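Local atomic coordinates of adherence and virulence protein A (Streptococcus pneumoniae, PDB entry 6PON), a protein that probably binds fibronectin and contributes to adherence and virulence of pneumococci, and has an N-terminal part that belongs to the NFACT family. Residues Q93-D97 with L171-T175; I119-M123 with Y162-P166; L190-L195 with A207-E211. All blocks are in the same frame, centred on the assembly; numbering follows the deposited sequence.

Interaction 1 of 3, residues Q93-D97 with L171-T175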
# COMPACT_ATOMS: atom_id res chain seq x y z
N GLN B 93 22.47 -18.64 7.36
CA GLN B 93 22.16 -17.53 8.25
C GLN B 93 21.19 -18.02 9.32
O GLN B 93 20.28 -18.80 9.05
CB GLN B 93 21.53 -16.38 7.46
CG GLN B 93 21.16 -15.17 8.27
CD GLN B 93 20.54 -14.09 7.41
OE1 GLN B 93 20.15 -14.33 6.26
NE2 GLN B 93 20.45 -12.89 7.96
N VAL B 94 21.40 -17.57 10.56
CA VAL B 94 20.42 -17.81 11.61
C VAL B 94 19.30 -16.79 11.45
O VAL B 94 19.49 -15.60 11.72
CB VAL B 94 21.04 -17.71 13.01
CG1 VAL B 94 19.99 -18.06 14.05
CG2 VAL B 94 22.25 -18.61 13.13
N GLU B 95 18.13 -17.25 11.03
CA GLU B 95 16.94 -16.39 10.94
C GLU B 95 17.29 -15.21 10.04
O GLU B 95 17.83 -15.42 8.94
CB GLU B 95 16.48 -16.04 12.35
CG GLU B 95 15.62 -17.10 13.02
CD GLU B 95 14.43 -17.56 12.14
OE1 GLU B 95 14.38 -18.76 11.80
OE2 GLU B 95 13.56 -16.72 11.80
N ASN B 96 17.04 -13.96 10.46
CA ASN B 96 17.52 -12.78 9.75
C ASN B 96 18.48 -11.99 10.63
O ASN B 96 18.63 -10.78 10.46
CB ASN B 96 16.37 -11.89 9.29
CG ASN B 96 16.78 -10.98 8.13
OD1 ASN B 96 17.32 -11.44 7.12
ND2 ASN B 96 16.51 -9.68 8.27
N ASP B 97 19.12 -12.66 11.58
CA ASP B 97 20.09 -12.01 12.44
C ASP B 97 21.45 -11.97 11.75
O ASP B 97 21.64 -12.57 10.69
CB ASP B 97 20.16 -12.73 13.78
CG ASP B 97 20.66 -11.84 14.91
OD1 ASP B 97 21.19 -10.73 14.66
OD2 ASP B 97 20.52 -12.28 16.08
N LEU B 171 10.78 -10.02 14.85
CA LEU B 171 10.16 -10.92 13.87
C LEU B 171 10.92 -10.93 12.55
O LEU B 171 11.27 -9.87 12.01
CB LEU B 171 8.70 -10.52 13.60
CG LEU B 171 7.67 -10.70 14.71
CD1 LEU B 171 6.40 -9.98 14.32
CD2 LEU B 171 7.38 -12.17 14.95
N ASN B 172 11.13 -12.12 12.01
CA ASN B 172 11.83 -12.27 10.74
C ASN B 172 10.97 -11.76 9.59
O ASN B 172 9.94 -12.38 9.28
CB ASN B 172 12.19 -13.74 10.55
CG ASN B 172 13.08 -13.97 9.35
OD1 ASN B 172 13.11 -13.17 8.42
ND2 ASN B 172 13.82 -15.08 9.37
N PRO B 173 11.36 -10.68 8.90
CA PRO B 173 10.48 -10.10 7.87
C PRO B 173 10.36 -10.95 6.62
O PRO B 173 9.41 -10.75 5.86
CB PRO B 173 11.14 -8.75 7.55
CG PRO B 173 12.57 -8.97 7.88
CD PRO B 173 12.62 -9.94 9.03
N PHE B 174 11.29 -11.87 6.37
CA PHE B 174 11.20 -12.70 5.18
C PHE B 174 10.11 -13.76 5.30
O PHE B 174 9.54 -14.17 4.30
CB PHE B 174 12.56 -13.38 4.90
CG PHE B 174 13.61 -12.45 4.38
CD1 PHE B 174 13.68 -12.13 3.04
CD2 PHE B 174 14.53 -11.88 5.23
CE1 PHE B 174 14.64 -11.27 2.55
CE2 PHE B 174 15.49 -11.02 4.76
CZ PHE B 174 15.54 -10.71 3.41
N THR B 175 9.82 -14.22 6.52
CA THR B 175 9.00 -15.41 6.74
C THR B 175 7.72 -15.13 7.50
O THR B 175 6.96 -16.07 7.73
CB THR B 175 9.78 -16.48 7.50
OG1 THR B 175 10.20 -15.94 8.76
CG2 THR B 175 11.01 -16.91 6.71
O HOH W 1 11.04 -17.73 10.84
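N172 faces E95 and N96 where a type II' beta turn, V94 to D97, meets an Asx turn that starts at N172. The beta turn links strands 87-93 and 99-107 as a hairpin; the Asx turn precedes helix 178-187. In N172 both ends of the amide are used. CG lies anti to the backbone N (chi1 -172°), and from there OD1 accepts the backbone N of F174 at 3.0 Å, while ND2 gives E95 OE2 a nearly straight bond of 2.9 Å. The carboxylate oxygen lies in the amide plane of N172, but the amide comes from above the carboxylate plane, the two planes being 83° apart. E95 reaches it with a chain bent at chi2 (-51°). N96 points its amide past N172 to the F174 ring, whose edge meets OD1 through CE2 at 3.0 Å; its ND2 is held by the backbone O of Q200 and passes P173 CD. H9 stacks on the F174 ring, and F226 of the second subunit meets that ring edge-to-face. A water donates to E95 OE2 and also bonds T175 OG1, at 2.9 Å from each oxygen.

Interaction 2 of 3, residues I119-M123 with Y162-P166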
# COMPACT_ATOMS: atom_id res chain seq x y z
N ILE B 119 31.36 -20.29 13.11
CA ILE B 119 30.31 -19.31 13.37
C ILE B 119 30.91 -17.92 13.40
O ILE B 119 31.88 -17.67 14.14
CB ILE B 119 29.60 -19.57 14.71
CG1 ILE B 119 29.05 -21.00 14.80
CG2 ILE B 119 28.51 -18.51 14.95
CD1 ILE B 119 28.42 -21.33 16.17
N ILE B 120 30.32 -16.99 12.64
CA ILE B 120 30.67 -15.57 12.75
C ILE B 120 29.45 -14.82 13.25
O ILE B 120 28.35 -14.98 12.72
CB ILE B 120 31.20 -14.97 11.43
CG1 ILE B 120 31.54 -13.49 11.62
CG2 ILE B 120 30.20 -15.14 10.25
CD1 ILE B 120 32.14 -12.82 10.40
N GLU B 121 29.64 -14.03 14.30
CA GLU B 121 28.64 -13.14 14.86
C GLU B 121 29.10 -11.72 14.60
O GLU B 121 30.18 -11.33 15.06
CB GLU B 121 28.46 -13.37 16.36
CG GLU B 121 28.22 -14.81 16.76
CD GLU B 121 28.35 -14.98 18.26
OE1 GLU B 121 28.71 -13.97 18.92
OE2 GLU B 121 28.09 -16.10 18.77
N ILE B 122 28.29 -10.96 13.87
CA ILE B 122 28.61 -9.58 13.53
C ILE B 122 27.72 -8.72 14.41
O ILE B 122 26.57 -8.42 14.07
CB ILE B 122 28.42 -9.32 12.04
CG1 ILE B 122 29.34 -10.26 11.27
CG2 ILE B 122 28.74 -7.88 11.72
CD1 ILE B 122 28.96 -10.44 9.83
N MET B 123 28.25 -8.34 15.56
CA MET B 123 27.54 -7.69 16.65
C MET B 123 28.33 -6.51 17.18
O MET B 123 28.53 -6.36 18.39
CB MET B 123 27.27 -8.66 17.80
CG MET B 123 26.60 -9.97 17.39
SD MET B 123 24.83 -9.73 17.22
CE MET B 123 24.34 -11.26 16.42
N TYR B 162 28.94 -23.67 23.68
CA TYR B 162 28.56 -22.49 22.91
C TYR B 162 27.18 -22.01 23.31
O TYR B 162 26.24 -22.80 23.44
CB TYR B 162 28.59 -22.77 21.40
CG TYR B 162 28.10 -21.61 20.56
CD1 TYR B 162 28.90 -20.49 20.34
CD2 TYR B 162 26.84 -21.62 19.99
CE1 TYR B 162 28.45 -19.41 19.58
CE2 TYR B 162 26.38 -20.56 19.23
CZ TYR B 162 27.19 -19.45 19.03
OH TYR B 162 26.72 -18.40 18.26
N ILE B 163 27.05 -20.70 23.50
CA ILE B 163 25.77 -20.05 23.74
C ILE B 163 25.60 -18.96 22.70
O ILE B 163 26.50 -18.14 22.51
CB ILE B 163 25.68 -19.44 25.15
CG1 ILE B 163 26.08 -20.46 26.23
CG2 ILE B 163 24.28 -18.90 25.38
CD1 ILE B 163 26.45 -19.81 27.58
N ALA B 164 24.43 -18.94 22.06
CA ALA B 164 24.13 -17.92 21.07
C ALA B 164 24.01 -16.56 21.74
O ALA B 164 23.76 -16.46 22.94
CB ALA B 164 22.82 -18.24 20.34
N PRO B 165 24.18 -15.49 20.98
CA PRO B 165 23.98 -14.16 21.53
C PRO B 165 22.55 -13.98 22.03
O PRO B 165 21.63 -14.69 21.60
CB PRO B 165 24.28 -13.24 20.34
CG PRO B 165 25.22 -14.02 19.51
CD PRO B 165 24.72 -15.44 19.61
N PRO B 166 22.35 -13.06 22.96
CA PRO B 166 20.98 -12.65 23.29
C PRO B 166 20.20 -12.23 22.06
O PRO B 166 20.57 -11.23 21.43
CB PRO B 166 21.20 -11.45 24.23
CG PRO B 166 22.59 -11.60 24.77
CD PRO B 166 23.38 -12.33 23.72
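E121 and Y162 share the hydrogen bond of this contact, in which the phenol OH of Y162 donates to E121 OE2 over 2.7 Å. The phenol comes to the anti lone pair of OE2, on the side away from the other carboxylate oxygen. OE2 lies at the edge of the ring, near its plane, while the carboxylate plane is turned 56° from it. The two side chains approach from opposite directions: E121 is extended beyond CG, and Y162 has CG anti to its backbone N (chi1 175°), a setting that carries the ring across to the strand. The charge of E121 has a second partner, since OE1 forms a salt bridge with R154, which also donates to the backbone O of I163. With the phenol on OE2 and the guanidinium on OE1, both oxygens of the buried carboxylate are gripped, which should restrict its rotation, and the nearby positive charge would be expected to favour its ionised form.

Packing contacts flank this bond. CD1 of I119 sits over one face of the Y162 ring, 3.8 Å from its centroid and 17° off the ring normal, a CH-pi contact. The methyl is displaced slightly toward the rim, and I119 CD1 comes within 3.6 Å of Y162 CZ. CG2, the other branch of I119, faces the phenol oxygen. P165 makes a van der Waals contact with the carboxylate, P165 CG lying 3.5 Å from E121 CD. The apolar partner of P165 CG is the terminal methyl of M123, CE, at 4.2 Å.

I119 and E121 emerge on the same face of the antiparallel sheet, I120 on the other; M123, just past the strand end, also turns toward the loop. The connection between strand 139-142 and helix 178-187 thus lies over the end of strand 113-121 in the antiparallel sheet of the NFACT N-terminal region, held by a Tyr-Glu-Arg network centred on the buried E121.

Interaction 3 of 3, residues L190-L195 with A207-E211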
# COMPACT_ATOMS: atom_id res chain seq x y z
N LEU B 190 4.70 2.74 11.10
CA LEU B 190 5.75 2.24 10.23
C LEU B 190 6.88 3.23 10.06
O LEU B 190 7.39 3.42 8.96
CB LEU B 190 5.13 1.85 8.89
CG LEU B 190 3.87 1.01 9.14
CD1 LEU B 190 3.17 0.66 7.82
CD2 LEU B 190 4.17 -0.25 9.98
N THR B 191 7.27 3.89 11.15
CA THR B 191 8.49 4.68 11.13
C THR B 191 9.70 3.76 11.02
O THR B 191 9.64 2.57 11.36
CB THR B 191 8.64 5.55 12.38
OG1 THR B 191 8.57 4.72 13.55
CG2 THR B 191 7.57 6.62 12.44
N ALA B 192 10.80 4.33 10.54
CA ALA B 192 12.06 3.61 10.45
C ALA B 192 12.38 2.89 11.76
O ALA B 192 12.73 1.71 11.77
CB ALA B 192 13.18 4.58 10.09
N LYS B 193 12.21 3.59 12.88
CA LYS B 193 12.58 3.03 14.17
C LYS B 193 11.61 1.96 14.63
O LYS B 193 12.02 0.95 15.18
CB LYS B 193 12.71 4.14 15.21
CG LYS B 193 12.58 3.64 16.66
CD LYS B 193 13.47 4.43 17.61
CE LYS B 193 13.10 4.19 19.05
NZ LYS B 193 12.20 5.27 19.52
N ASN B 194 10.31 2.15 14.41
CA ASN B 194 9.40 1.09 14.84
C ASN B 194 9.55 -0.16 13.97
O ASN B 194 9.35 -1.28 14.46
CB ASN B 194 7.95 1.56 14.86
CG ASN B 194 7.09 0.70 15.78
OD1 ASN B 194 7.56 0.25 16.82
ND2 ASN B 194 5.83 0.46 15.38
N LEU B 195 9.93 0.00 12.71
CA LEU B 195 10.20 -1.17 11.88
C LEU B 195 11.44 -1.91 12.39
O LEU B 195 11.48 -3.15 12.36
CB LEU B 195 10.39 -0.73 10.43
CG LEU B 195 9.14 -0.20 9.72
CD1 LEU B 195 9.53 0.61 8.49
CD2 LEU B 195 8.24 -1.35 9.34
N ALA B 207 15.94 0.32 7.05
CA ALA B 207 14.63 0.67 7.59
C ALA B 207 14.15 2.01 7.07
O ALA B 207 12.93 2.22 6.94
CB ALA B 207 14.66 0.67 9.11
N ASN B 208 15.06 2.95 6.77
CA ASN B 208 14.60 4.18 6.14
C ASN B 208 14.01 3.88 4.78
O ASN B 208 12.96 4.43 4.41
CB ASN B 208 15.74 5.19 6.02
CG ASN B 208 16.13 5.78 7.35
OD1 ASN B 208 15.36 5.74 8.29
ND2 ASN B 208 17.36 6.32 7.44
N GLU B 209 14.67 3.00 4.03
CA GLU B 209 14.19 2.64 2.70
C GLU B 209 12.84 1.94 2.79
O GLU B 209 11.92 2.27 2.03
CB GLU B 209 15.20 1.74 1.98
CG GLU B 209 14.68 1.18 0.66
CD GLU B 209 14.57 2.23 -0.44
OE1 GLU B 209 14.97 3.39 -0.21
OE2 GLU B 209 14.11 1.88 -1.55
N LEU B 210 12.69 1.00 3.71
CA LEU B 210 11.40 0.36 3.89
C LEU B 210 10.34 1.38 4.30
O LEU B 210 9.25 1.41 3.73
CB LEU B 210 11.50 -0.77 4.91
CG LEU B 210 10.24 -1.63 5.04
CD1 LEU B 210 9.77 -2.14 3.67
CD2 LEU B 210 10.43 -2.79 6.03
N GLU B 211 10.65 2.22 5.30
CA GLU B 211 9.71 3.27 5.68
C GLU B 211 9.30 4.09 4.46
O GLU B 211 8.11 4.36 4.25
CB GLU B 211 10.29 4.20 6.76
CG GLU B 211 9.35 5.41 7.06
CD GLU B 211 9.91 6.47 8.04
OE1 GLU B 211 10.81 6.17 8.85
OE2 GLU B 211 9.42 7.62 8.00
O HOH W 2 6.23 3.92 6.71
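L190 meets E211 through its backbone: its carbonyl O lies 3.4 Å from E211 CG, alongside the aliphatic part of the glutamate. A water bridges the same pair, donating to L190 O and, over 3.1 Å, to the carbonyl O of E211. The side chain of L190 also packs against K218 of the second subunit.

T191 is the N-cap of helix 192-198. Its OG1, placed between the backbone N and the carbonyl carbon (chi1 55°), accepts the backbone N of N194 at 3.2 Å, while the backbone of T191 passes close to the E211 carboxylate.

A192, in the first turn, brings its backbone N to E211 OE1. E211 gets there with CG anti to its backbone N (chi1 174°) and a chain extended beyond CG, so that the carboxylate stands at the start of helix 192-198. Its negative charge would there be expected to interact favourably with the helix dipole. The modelled separation of A192 N and E211 OE1 is very short, and the N-H points at the oxygen with a bend, at 140°, so the exact length is doubtful. Helix 192-198, a short connection and helix 204-225 are consistent with the helix-two-turns-helix (H2TH) arrangement that names the clan of this family, and two small residues, A192 and A207, have the nearest CA atoms of the two segments. The methyls of A192 and A207 are 4.3 Å apart, and A207 CB rests on the carbonyl O of A192. N208 brings OD1 to the methyl of A192.

L195, one turn further on, points toward helix 204-225. Its CD1 touches the backbone and CB of E211 and comes within 4.2 Å of L210 CG; L210 itself packs on F225 of the second subunit.

Interactions 1 and 2 are neighbours, with centres about 15 Å apart, and touch where D97 meets CE of M123. Both join the antiparallel sheet of strands 87-93 to 139-142 to the long stretch between strand 139-142 and helix 178-187; along the chain, both segments of interaction 2 fall between those of interaction 1. Interaction 3 follows later, between helices 192-198 and 204-225; its centre lies about 16 Å from that of interaction 1 and about 25 Å from that of interaction 2. Interaction 1 thus stands where the sheet region gives way to the helices, with Q200, just beyond helix 192-198, bound to N96. The second subunit reaches interactions 1 and 3, but not interaction 2.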